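Local atomic coordinates of probable ABC transporter extracellular-binding protein YckB (Bacillus subtilis, PDB entry 2IEE), a protein that probably serves as the extracellular, membrane-anchored solute-binding component of a binding-protein-dependent ABC transport system. Residues Asp92-Lys95 / Asp96-Glu99; Thr161-Gln164 / Tyr165-Val169; Asp180-Leu183 / Gln184-Ala187. All coordinates share one frame; numbering follows the deposited sequence.

Contact 1: Asp92-Lys95 / Asp96-Glu99; sequences DVTK and DREE
Arg97 reaches back along the chain to grip the main chain of Asp92, a worked example of how a short helix is tied to the loop that leads into it. Its NH1 donates to Asp92 O over 2.9 Å, and that oxygen lies almost exactly in the guanidinium plane, so the group is met at its edge. The same NH1 also donates a hydrogen bond to a water, which accepts from Asp92 N as well, a small bridge back to the same residue. The aliphatic part of Arg97 runs extended from CG to NE past Thr94, whose OG1 stands 3.2 Å from Arg97 CG.

That hydroxyl has a second task. With chi1 at 70°, OG1 sits between the backbone N and the carbonyl carbon of Thr94, where it faces the start of the helix and accepts from Arg97 N at 3.1 Å. A further water bonds to Thr94 OG1 and, weakly, to Asp96 OD2; the other carboxylate oxygen, OD1, forms a salt bridge with Lys100.

Glu98 meets the loop through both its backbone and its side chain. Its N bonds to Thr94 O at 2.9 Å, and its side chain crosses Val93 at a slant, OE2 lying 3.5 Å from the methyl CG1. Val93, Arg97 and Glu98 all rest on Phe103 of strand 101-103, while Asp92 OD1 is held by Gln209 of strand 197-214. The arrangement is a classic threonine N-cap: a side-chain oxygen takes a first-turn amide at the start of the short surface helix 95-98.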
ATOM      1  N   ASP A  92      -5.429   3.560   4.559  1.00 14.85           N
ATOM      2  CA  ASP A  92      -6.724   3.077   4.107  1.00 15.50           C
ATOM      3  C   ASP A  92      -7.847   4.059   4.391  1.00 14.91           C
ATOM      4  O   ASP A  92      -7.816   4.810   5.371  1.00 12.24           O
ATOM      5  CB  ASP A  92      -7.081   1.736   4.766  1.00 16.70           C
ATOM      6  CG  ASP A  92      -6.044   0.652   4.511  1.00 18.36           C
ATOM      7  OD1 ASP A  92      -5.495   0.589   3.390  1.00 20.60           O
ATOM      8  OD2 ASP A  92      -5.790  -0.153   5.434  1.00 19.61           O
ATOM      9  N   VAL A  93      -8.833   4.060   3.507  1.00 14.98           N
ATOM     10  CA  VAL A  93      -9.995   4.905   3.687  1.00 15.50           C
ATOM     11  C   VAL A  93     -10.906   4.055   4.562  1.00 16.81           C
ATOM     12  O   VAL A  93     -11.200   2.915   4.215  1.00 14.51           O
ATOM     13  CB  VAL A  93     -10.721   5.174   2.352  1.00 14.56           C
ATOM     14  CG1 VAL A  93     -11.949   6.036   2.600  1.00 14.46           C
ATOM     15  CG2 VAL A  93      -9.780   5.849   1.372  1.00 15.71           C
ATOM     16  N   THR A  94     -11.315   4.587   5.708  1.00 18.96           N
ATOM     17  CA  THR A  94     -12.217   3.867   6.601  1.00 20.11           C
ATOM     18  C   THR A  94     -13.266   4.859   7.075  1.00 20.86           C
ATOM     19  O   THR A  94     -13.010   6.061   7.113  1.00 20.25           O
ATOM     20  CB  THR A  94     -11.495   3.300   7.837  1.00 22.06           C
ATOM     21  OG1 THR A  94     -11.096   4.378   8.693  1.00 24.31           O
ATOM     22  CG2 THR A  94     -10.268   2.489   7.420  1.00 23.26           C
ATOM     23  N   LYS A  95     -14.445   4.359   7.431  1.00 23.34           N
ATOM     24  CA  LYS A  95     -15.515   5.227   7.894  1.00 27.07           C
ATOM     25  C   LYS A  95     -15.089   6.000   9.127  1.00 27.21           C
ATOM     26  O   LYS A  95     -15.391   7.184   9.259  1.00 26.09           O
ATOM     27  CB  LYS A  95     -16.776   4.415   8.189  1.00 29.77           C
ATOM     28  CG  LYS A  95     -17.687   4.274   6.985  1.00 33.23           C
ATOM     29  CD  LYS A  95     -18.990   3.585   7.345  1.00 35.95           C
ATOM     30  CE  LYS A  95     -20.041   3.847   6.285  1.00 36.00           C
ATOM     31  NZ  LYS A  95     -20.343   5.303   6.218  1.00 36.81           N
ATOM     32  N   ASP A  96     -14.374   5.330  10.024  1.00 28.64           N
ATOM     33  CA  ASP A  96     -13.902   5.969  11.244  1.00 31.57           C
ATOM     34  C   ASP A  96     -13.027   7.178  10.919  1.00 30.20           C
ATOM     35  O   ASP A  96     -13.229   8.265  11.457  1.00 30.71           O
ATOM     36  CB  ASP A  96     -13.112   4.968  12.089  1.00 36.02           C
ATOM     37  CG  ASP A  96     -12.449   5.615  13.289  1.00 40.54           C
ATOM     38  OD1 ASP A  96     -13.170   6.175  14.141  1.00 43.41           O
ATOM     39  OD2 ASP A  96     -11.204   5.568  13.375  1.00 42.62           O
ATOM     40  N   ARG A  97     -12.062   6.984  10.026  1.00 29.57           N
ATOM     41  CA  ARG A  97     -11.158   8.061   9.639  1.00 28.39           C
ATOM     42  C   ARG A  97     -11.852   9.168   8.862  1.00 27.66           C
ATOM     43  O   ARG A  97     -11.480  10.331   8.975  1.00 28.25           O
ATOM     44  CB  ARG A  97     -10.003   7.506   8.807  1.00 27.20           C
ATOM     45  CG  ARG A  97      -9.057   6.632   9.600  1.00 27.85           C
ATOM     46  CD  ARG A  97      -8.007   5.993   8.714  1.00 24.69           C
ATOM     47  NE  ARG A  97      -7.055   5.222   9.501  1.00 25.38           N
ATOM     48  CZ  ARG A  97      -6.231   4.311   8.999  1.00 26.14           C
ATOM     49  NH1 ARG A  97      -6.239   4.048   7.697  1.00 24.99           N
ATOM     50  NH2 ARG A  97      -5.402   3.658   9.802  1.00 23.57           N
ATOM     51  N   GLU A  98     -12.864   8.805   8.081  1.00 28.76           N
ATOM     52  CA  GLU A  98     -13.598   9.778   7.276  1.00 29.90           C
ATOM     53  C   GLU A  98     -14.361  10.822   8.086  1.00 30.90           C
ATOM     54  O   GLU A  98     -14.755  11.857   7.550  1.00 30.96           O
ATOM     55  CB  GLU A  98     -14.571   9.061   6.341  1.00 30.04           C
ATOM     56  CG  GLU A  98     -13.905   8.274   5.231  1.00 30.41           C
ATOM     57  CD  GLU A  98     -14.910   7.659   4.280  1.00 30.51           C
ATOM     58  OE1 GLU A  98     -15.791   6.912   4.746  1.00 30.93           O
ATOM     59  OE2 GLU A  98     -14.821   7.925   3.064  1.00 33.81           O
ATOM     60  N   GLU A  99     -14.586  10.555   9.366  1.00 32.55           N
ATOM     61  CA  GLU A  99     -15.293  11.514  10.204  1.00 34.79           C
ATOM     62  C   GLU A  99     -14.308  12.475  10.850  1.00 34.08           C
ATOM     63  O   GLU A  99     -14.695  13.536  11.339  1.00 35.02           O
ATOM     64  CB  GLU A  99     -16.107  10.793  11.283  1.00 37.83           C
ATOM     65  CG  GLU A  99     -17.572  10.603  10.913  1.00 42.87           C
ATOM     66  CD  GLU A  99     -17.751   9.916   9.570  1.00 45.55           C
ATOM     67  OE1 GLU A  99     -17.523   8.687   9.492  1.00 46.20           O
ATOM     68  OE2 GLU A  99     -18.109  10.606   8.591  1.00 45.80           O
TER
HETATM   69  O   HOH W   1      -4.028   2.222   6.550  1.00 17.44           O
HETATM   70  O   HOH W   2      -9.801   3.483  11.158  1.00 42.46           O

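Contact 2: Thr161-Gln164 / Tyr165-Val169; sequences TNEQ and YLKDV
Regular i to i+4 backbone bonds join the residues of 161-164 to those of 165-169, from Tyr165 N to Thr161 O at 3.0 Å through Asp168 N to Gln164 O, so that side chains four apart stand one turn above each other. At the N-terminal end Thr161 caps the helix, its OG1 accepting a weak bond from Gln164 N.

Glu163 and Lys167 make the charged pair of this turn. Their side chains lie alongside each other and point the same way, Glu163 extended with CG anti to its own backbone N (chi1 168°). Lys167 bends at its last torsion, -55°, which carries NZ to 3.5 Å from Glu163 OE2 in a salt bridge, while Lys167 CE packs at 3.4 Å against Glu163 CG. With an alanine in place of Lys167, the Glu163 carboxylate would probably lose its positive mate, and Glu163 CG the methylene packed against it.

Gln164 and Asp168 pair differently. The glutamine bends at chi2 and brings NE2 to both carboxylate oxygens, 3.0 Å from Asp168 OD1 and 3.2 Å from Asp168 OD2; both bonds are weak, and the amide and carboxylate planes are turned 35° apart. The firmer hold on Asp168 comes from Tyr157, which bonds to OD2, and Arg173, which forms a salt bridge with OD1. The salt bridge with Arg173 would probably favour the charged form of this buried acid.

Tyr165 lays CD2 3.1 Å from Thr161 O, and its ring meets that of Tyr157 edge-to-face. Together these contacts show an N-capped alpha-helix, 162-171, with i to i+4 side-chain pairs, Glu163-Lys167 and Gln164-Asp168, along it.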
ATOM      1  N   THR A 161      15.069 -11.818   5.276  1.00 38.26           N
ATOM      2  CA  THR A 161      14.789 -11.003   4.107  1.00 37.12           C
ATOM      3  C   THR A 161      13.602 -11.588   3.350  1.00 37.56           C
ATOM      4  O   THR A 161      13.162 -12.698   3.637  1.00 36.95           O
ATOM      5  CB  THR A 161      15.990 -10.975   3.160  1.00 36.35           C
ATOM      6  OG1 THR A 161      16.325 -12.315   2.783  1.00 33.82           O
ATOM      7  CG2 THR A 161      17.187 -10.327   3.842  1.00 37.93           C
ATOM      8  N   ASN A 162      13.094 -10.836   2.379  1.00 38.31           N
ATOM      9  CA  ASN A 162      11.960 -11.280   1.579  1.00 38.38           C
ATOM     10  C   ASN A 162      12.307 -12.558   0.837  1.00 35.71           C
ATOM     11  O   ASN A 162      11.478 -13.459   0.711  1.00 35.78           O
ATOM     12  CB  ASN A 162      11.565 -10.199   0.570  1.00 40.84           C
ATOM     13  CG  ASN A 162      11.170  -8.899   1.233  1.00 44.10           C
ATOM     14  OD1 ASN A 162      11.931  -8.335   2.021  1.00 46.33           O
ATOM     15  ND2 ASN A 162       9.977  -8.409   0.914  1.00 46.09           N
ATOM     16  N   GLU A 163      13.533 -12.630   0.337  1.00 32.75           N
ATOM     17  CA  GLU A 163      13.980 -13.804  -0.393  1.00 31.77           C
ATOM     18  C   GLU A 163      13.987 -15.023   0.520  1.00 30.05           C
ATOM     19  O   GLU A 163      13.632 -16.128   0.103  1.00 29.56           O
ATOM     20  CB  GLU A 163      15.378 -13.560  -0.966  1.00 32.93           C
ATOM     21  CG  GLU A 163      16.075 -14.805  -1.495  1.00 33.49           C
ATOM     22  CD  GLU A 163      17.312 -14.470  -2.310  1.00 35.66           C
ATOM     23  OE1 GLU A 163      17.994 -13.476  -1.972  1.00 36.62           O
ATOM     24  OE2 GLU A 163      17.604 -15.199  -3.284  1.00 35.04           O
ATOM     25  N   GLN A 164      14.382 -14.815   1.770  1.00 28.79           N
ATOM     26  CA  GLN A 164      14.435 -15.902   2.738  1.00 27.48           C
ATOM     27  C   GLN A 164      13.035 -16.436   3.027  1.00 24.96           C
ATOM     28  O   GLN A 164      12.806 -17.644   3.010  1.00 24.13           O
ATOM     29  CB  GLN A 164      15.090 -15.418   4.035  1.00 29.20           C
ATOM     30  CG  GLN A 164      15.362 -16.530   5.019  1.00 33.67           C
ATOM     31  CD  GLN A 164      16.203 -17.636   4.412  1.00 35.14           C
ATOM     32  OE1 GLN A 164      17.344 -17.411   4.006  1.00 38.84           O
ATOM     33  NE2 GLN A 164      15.640 -18.838   4.341  1.00 36.19           N
ATOM     34  N   TYR A 165      12.101 -15.530   3.290  1.00 23.18           N
ATOM     35  CA  TYR A 165      10.726 -15.921   3.566  1.00 22.31           C
ATOM     36  C   TYR A 165      10.169 -16.769   2.425  1.00 19.11           C
ATOM     37  O   TYR A 165       9.579 -17.822   2.646  1.00 17.70           O
ATOM     38  CB  TYR A 165       9.838 -14.686   3.732  1.00 24.06           C
ATOM     39  CG  TYR A 165       9.986 -13.955   5.046  1.00 27.35           C
ATOM     40  CD1 TYR A 165       9.624 -14.558   6.246  1.00 27.83           C
ATOM     41  CD2 TYR A 165      10.431 -12.637   5.084  1.00 30.66           C
ATOM     42  CE1 TYR A 165       9.695 -13.863   7.450  1.00 29.82           C
ATOM     43  CE2 TYR A 165      10.508 -11.932   6.285  1.00 31.73           C
ATOM     44  CZ  TYR A 165      10.133 -12.553   7.462  1.00 30.95           C
ATOM     45  OH  TYR A 165      10.171 -11.854   8.642  1.00 31.64           O
ATOM     46  N   LEU A 166      10.369 -16.302   1.200  1.00 17.92           N
ATOM     47  CA  LEU A 166       9.860 -16.998   0.026  1.00 17.25           C
ATOM     48  C   LEU A 166      10.479 -18.383  -0.182  1.00 16.86           C
ATOM     49  O   LEU A 166       9.770 -19.336  -0.504  1.00 16.16           O
ATOM     50  CB  LEU A 166      10.072 -16.124  -1.216  1.00 16.18           C
ATOM     51  CG  LEU A 166       9.382 -14.751  -1.161  1.00 19.61           C
ATOM     52  CD1 LEU A 166       9.904 -13.871  -2.289  1.00 17.17           C
ATOM     53  CD2 LEU A 166       7.862 -14.917  -1.267  1.00 19.15           C
ATOM     54  N   LYS A 167      11.791 -18.500   0.009  1.00 17.21           N
ATOM     55  CA  LYS A 167      12.456 -19.789  -0.175  1.00 16.78           C
ATOM     56  C   LYS A 167      12.022 -20.832   0.845  1.00 14.34           C
ATOM     57  O   LYS A 167      11.971 -22.021   0.535  1.00 15.03           O
ATOM     58  CB  LYS A 167      13.980 -19.631  -0.122  1.00 18.84           C
ATOM     59  CG  LYS A 167      14.543 -18.835  -1.278  1.00 25.09           C
ATOM     60  CD  LYS A 167      16.052 -18.971  -1.367  1.00 31.62           C
ATOM     61  CE  LYS A 167      16.616 -18.067  -2.455  1.00 35.03           C
ATOM     62  NZ  LYS A 167      15.971 -18.305  -3.782  1.00 38.40           N
ATOM     63  N   ASP A 168      11.710 -20.390   2.060  1.00 15.20           N
ATOM     64  CA  ASP A 168      11.273 -21.309   3.102  1.00 13.86           C
ATOM     65  C   ASP A 168       9.905 -21.877   2.755  1.00 14.14           C
ATOM     66  O   ASP A 168       9.560 -22.989   3.158  1.00 14.16           O
ATOM     67  CB  ASP A 168      11.231 -20.601   4.464  1.00 16.68           C
ATOM     68  CG  ASP A 168      12.615 -20.203   4.954  1.00 17.22           C
ATOM     69  OD1 ASP A 168      13.585 -20.936   4.657  1.00 17.16           O
ATOM     70  OD2 ASP A 168      12.733 -19.168   5.638  1.00 19.37           O
ATOM     71  N   VAL A 169       9.114 -21.103   2.020  1.00 14.74           N
ATOM     72  CA  VAL A 169       7.808 -21.586   1.603  1.00 14.41           C
ATOM     73  C   VAL A 169       8.083 -22.650   0.544  1.00 14.35           C
ATOM     74  O   VAL A 169       7.588 -23.777   0.630  1.00 14.45           O
ATOM     75  CB  VAL A 169       6.955 -20.480   0.962  1.00 13.80           C
ATOM     76  CG1 VAL A 169       5.716 -21.100   0.310  1.00 11.69           C
ATOM     77  CG2 VAL A 169       6.543 -19.466   2.008  1.00 11.78           C
TER

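Contact 3: Asp180-Leu183 / Gln184-Ala187; sequences DYYL and QTLA
The methyl CG2 of Thr185 sits over one face of the Tyr181 ring in a CH-pi contact, 3.7 Å from the ring centroid and 21° off the ring normal. The methyl is displaced toward the rim, nearest CE1 and CZ, and the two side chains pass at a slant. Tyr181 presents this face because its CG lies anti to the backbone N, with chi1 at 171°, which brings the end of the ring back toward Thr185. Tyr181 also meets the ring of Tyr111, the two planes turned by about 20°, and CD2 of Tyr181 stands over the centre of the Tyr182 ring.

Among the hydrogen bonds, the hydroxyl of Thr185 acts as a donor: OG1 donates a hydrogen bond to Tyr182 O at 2.6 Å, from 20° out of the carbonyl plane. That same oxygen accepts Leu186 N, so two bonds hold it, one from a side-chain hydroxyl and one from a backbone N-H. The single threonine therefore turns its methyl to a ring and its hydroxyl to the backbone, while its own N bonds to Tyr181 O at 3.0 Å.

Asp180, at the end of strand 176-180, is the N-cap of helix 181-190: its OD2 takes Leu183 N at 3.1 Å, on the anti side of the carboxylate. Asp180 OD1 is held by Ser110, which fixes the turn of the carboxylate. A strand thus passes straight into a helix through one capping residue.

Gln184 adds polar contacts of its own. Its N bonds to Asp180 O at 3.1 Å, and its CG lies against the same oxygen. Beyond this turn both polar atoms of the buried amide are satisfied, OE1 by Thr113 of strand 108-116 and NE2 by Ile177 O.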
ATOM      1  N   ASP A 180      -0.350  -8.126   1.178  1.00  9.73           N
ATOM      2  CA  ASP A 180      -1.102  -7.403   0.152  1.00 11.05           C
ATOM      3  C   ASP A 180      -0.908  -8.085  -1.215  1.00 10.71           C
ATOM      4  O   ASP A 180       0.192  -8.520  -1.542  1.00 11.01           O
ATOM      5  CB  ASP A 180      -0.601  -5.961   0.082  1.00 10.99           C
ATOM      6  CG  ASP A 180      -1.173  -5.200  -1.089  1.00 11.59           C
ATOM      7  OD1 ASP A 180      -2.340  -4.760  -1.005  1.00 14.63           O
ATOM      8  OD2 ASP A 180      -0.457  -5.052  -2.101  1.00 12.34           O
ATOM      9  N   TYR A 181      -1.971  -8.165  -2.006  1.00 10.83           N
ATOM     10  CA  TYR A 181      -1.904  -8.805  -3.314  1.00 10.41           C
ATOM     11  C   TYR A 181      -0.783  -8.278  -4.195  1.00 11.74           C
ATOM     12  O   TYR A 181       0.074  -9.032  -4.654  1.00 11.23           O
ATOM     13  CB  TYR A 181      -3.222  -8.626  -4.056  1.00 11.59           C
ATOM     14  CG  TYR A 181      -3.160  -9.060  -5.501  1.00 12.22           C
ATOM     15  CD1 TYR A 181      -2.834 -10.371  -5.847  1.00 10.99           C
ATOM     16  CD2 TYR A 181      -3.455  -8.166  -6.523  1.00 10.41           C
ATOM     17  CE1 TYR A 181      -2.812 -10.781  -7.184  1.00 11.85           C
ATOM     18  CE2 TYR A 181      -3.435  -8.564  -7.857  1.00 13.08           C
ATOM     19  CZ  TYR A 181      -3.116  -9.867  -8.179  1.00 11.03           C
ATOM     20  OH  TYR A 181      -3.111 -10.247  -9.499  1.00 18.23           O
ATOM     21  N   TYR A 182      -0.804  -6.976  -4.446  1.00 11.52           N
ATOM     22  CA  TYR A 182       0.206  -6.375  -5.295  1.00 13.86           C
ATOM     23  C   TYR A 182       1.635  -6.589  -4.816  1.00 12.83           C
ATOM     24  O   TYR A 182       2.519  -6.845  -5.632  1.00 11.87           O
ATOM     25  CB  TYR A 182      -0.107  -4.894  -5.489  1.00 14.56           C
ATOM     26  CG  TYR A 182      -1.320  -4.709  -6.365  1.00 14.64           C
ATOM     27  CD1 TYR A 182      -1.312  -5.150  -7.692  1.00 13.28           C
ATOM     28  CD2 TYR A 182      -2.492  -4.141  -5.866  1.00 11.71           C
ATOM     29  CE1 TYR A 182      -2.442  -5.034  -8.502  1.00 12.74           C
ATOM     30  CE2 TYR A 182      -3.628  -4.018  -6.670  1.00 11.59           C
ATOM     31  CZ  TYR A 182      -3.598  -4.466  -7.985  1.00 13.21           C
ATOM     32  OH  TYR A 182      -4.720  -4.357  -8.779  1.00 12.61           O
ATOM     33  N   LEU A 183       1.866  -6.510  -3.506  1.00 11.76           N
ATOM     34  CA  LEU A 183       3.214  -6.728  -2.985  1.00 12.88           C
ATOM     35  C   LEU A 183       3.645  -8.149  -3.280  1.00 14.09           C
ATOM     36  O   LEU A 183       4.825  -8.407  -3.523  1.00 15.65           O
ATOM     37  CB  LEU A 183       3.273  -6.519  -1.477  1.00 12.35           C
ATOM     38  CG  LEU A 183       3.001  -5.108  -0.970  1.00 13.21           C
ATOM     39  CD1 LEU A 183       3.161  -5.100   0.549  1.00 11.89           C
ATOM     40  CD2 LEU A 183       3.965  -4.126  -1.630  1.00 11.41           C
ATOM     41  N   GLN A 184       2.688  -9.072  -3.255  1.00 13.26           N
ATOM     42  CA  GLN A 184       3.010 -10.466  -3.517  1.00 14.40           C
ATOM     43  C   GLN A 184       3.231 -10.745  -5.005  1.00 13.85           C
ATOM     44  O   GLN A 184       3.997 -11.637  -5.345  1.00 14.97           O
ATOM     45  CB  GLN A 184       1.928 -11.392  -2.934  1.00 11.70           C
ATOM     46  CG  GLN A 184       1.743 -11.201  -1.424  1.00 11.15           C
ATOM     47  CD  GLN A 184       1.183 -12.424  -0.707  1.00 11.15           C
ATOM     48  OE1 GLN A 184       0.126 -12.946  -1.062  1.00 11.39           O
ATOM     49  NE2 GLN A 184       1.890 -12.874   0.318  1.00 10.42           N
ATOM     50  N   THR A 185       2.581  -9.992  -5.891  1.00 14.45           N
ATOM     51  CA  THR A 185       2.788 -10.212  -7.322  1.00 14.23           C
ATOM     52  C   THR A 185       4.228  -9.823  -7.650  1.00 15.55           C
ATOM     53  O   THR A 185       4.853 -10.388  -8.549  1.00 16.33           O
ATOM     54  CB  THR A 185       1.864  -9.352  -8.197  1.00 14.46           C
ATOM     55  OG1 THR A 185       2.178  -7.969  -8.006  1.00 15.81           O
ATOM     56  CG2 THR A 185       0.403  -9.605  -7.849  1.00 15.85           C
ATOM     57  N   LEU A 186       4.751  -8.851  -6.913  1.00 15.38           N
ATOM     58  CA  LEU A 186       6.117  -8.412  -7.134  1.00 16.51           C
ATOM     59  C   LEU A 186       7.065  -9.500  -6.661  1.00 16.64           C
ATOM     60  O   LEU A 186       8.137  -9.682  -7.231  1.00 14.55           O
ATOM     61  CB  LEU A 186       6.393  -7.104  -6.393  1.00 14.26           C
ATOM     62  CG  LEU A 186       5.650  -5.910  -6.997  1.00 17.13           C
ATOM     63  CD1 LEU A 186       5.953  -4.648  -6.202  1.00 17.05           C
ATOM     64  CD2 LEU A 186       6.074  -5.738  -8.452  1.00 16.98           C
ATOM     65  N   ALA A 187       6.656 -10.226  -5.621  1.00 17.85           N
ATOM     66  CA  ALA A 187       7.466 -11.315  -5.084  1.00 18.08           C
ATOM     67  C   ALA A 187       7.652 -12.374  -6.166  1.00 17.44           C
ATOM     68  O   ALA A 187       8.768 -12.832  -6.416  1.00 19.06           O
ATOM     69  CB  ALA A 187       6.787 -11.926  -3.864  1.00 16.22           C
TER

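How the contacts relate
From the N terminus the chain first reaches contact 1, at residues 92-99, where the loop after strand 86-87 turns into helix 95-98 beside strands 101-103 and 197-214. Contact 2 follows at 161-169, in helix 162-171, and contact 3 at 180-187, after strand 176-180. Each closes a short local turn behind a capping residue; they run in series, and none nests within or crosses another. Contacts 2 and 3 touch, Leu166 CD1 packing against Ala187 CB at 4.0 Å, and so join two helices flanking the mixed sheet. Contact 1 stands apart, its centre about 34 Å from that of contact 2 and about 24 Å from that of contact 3.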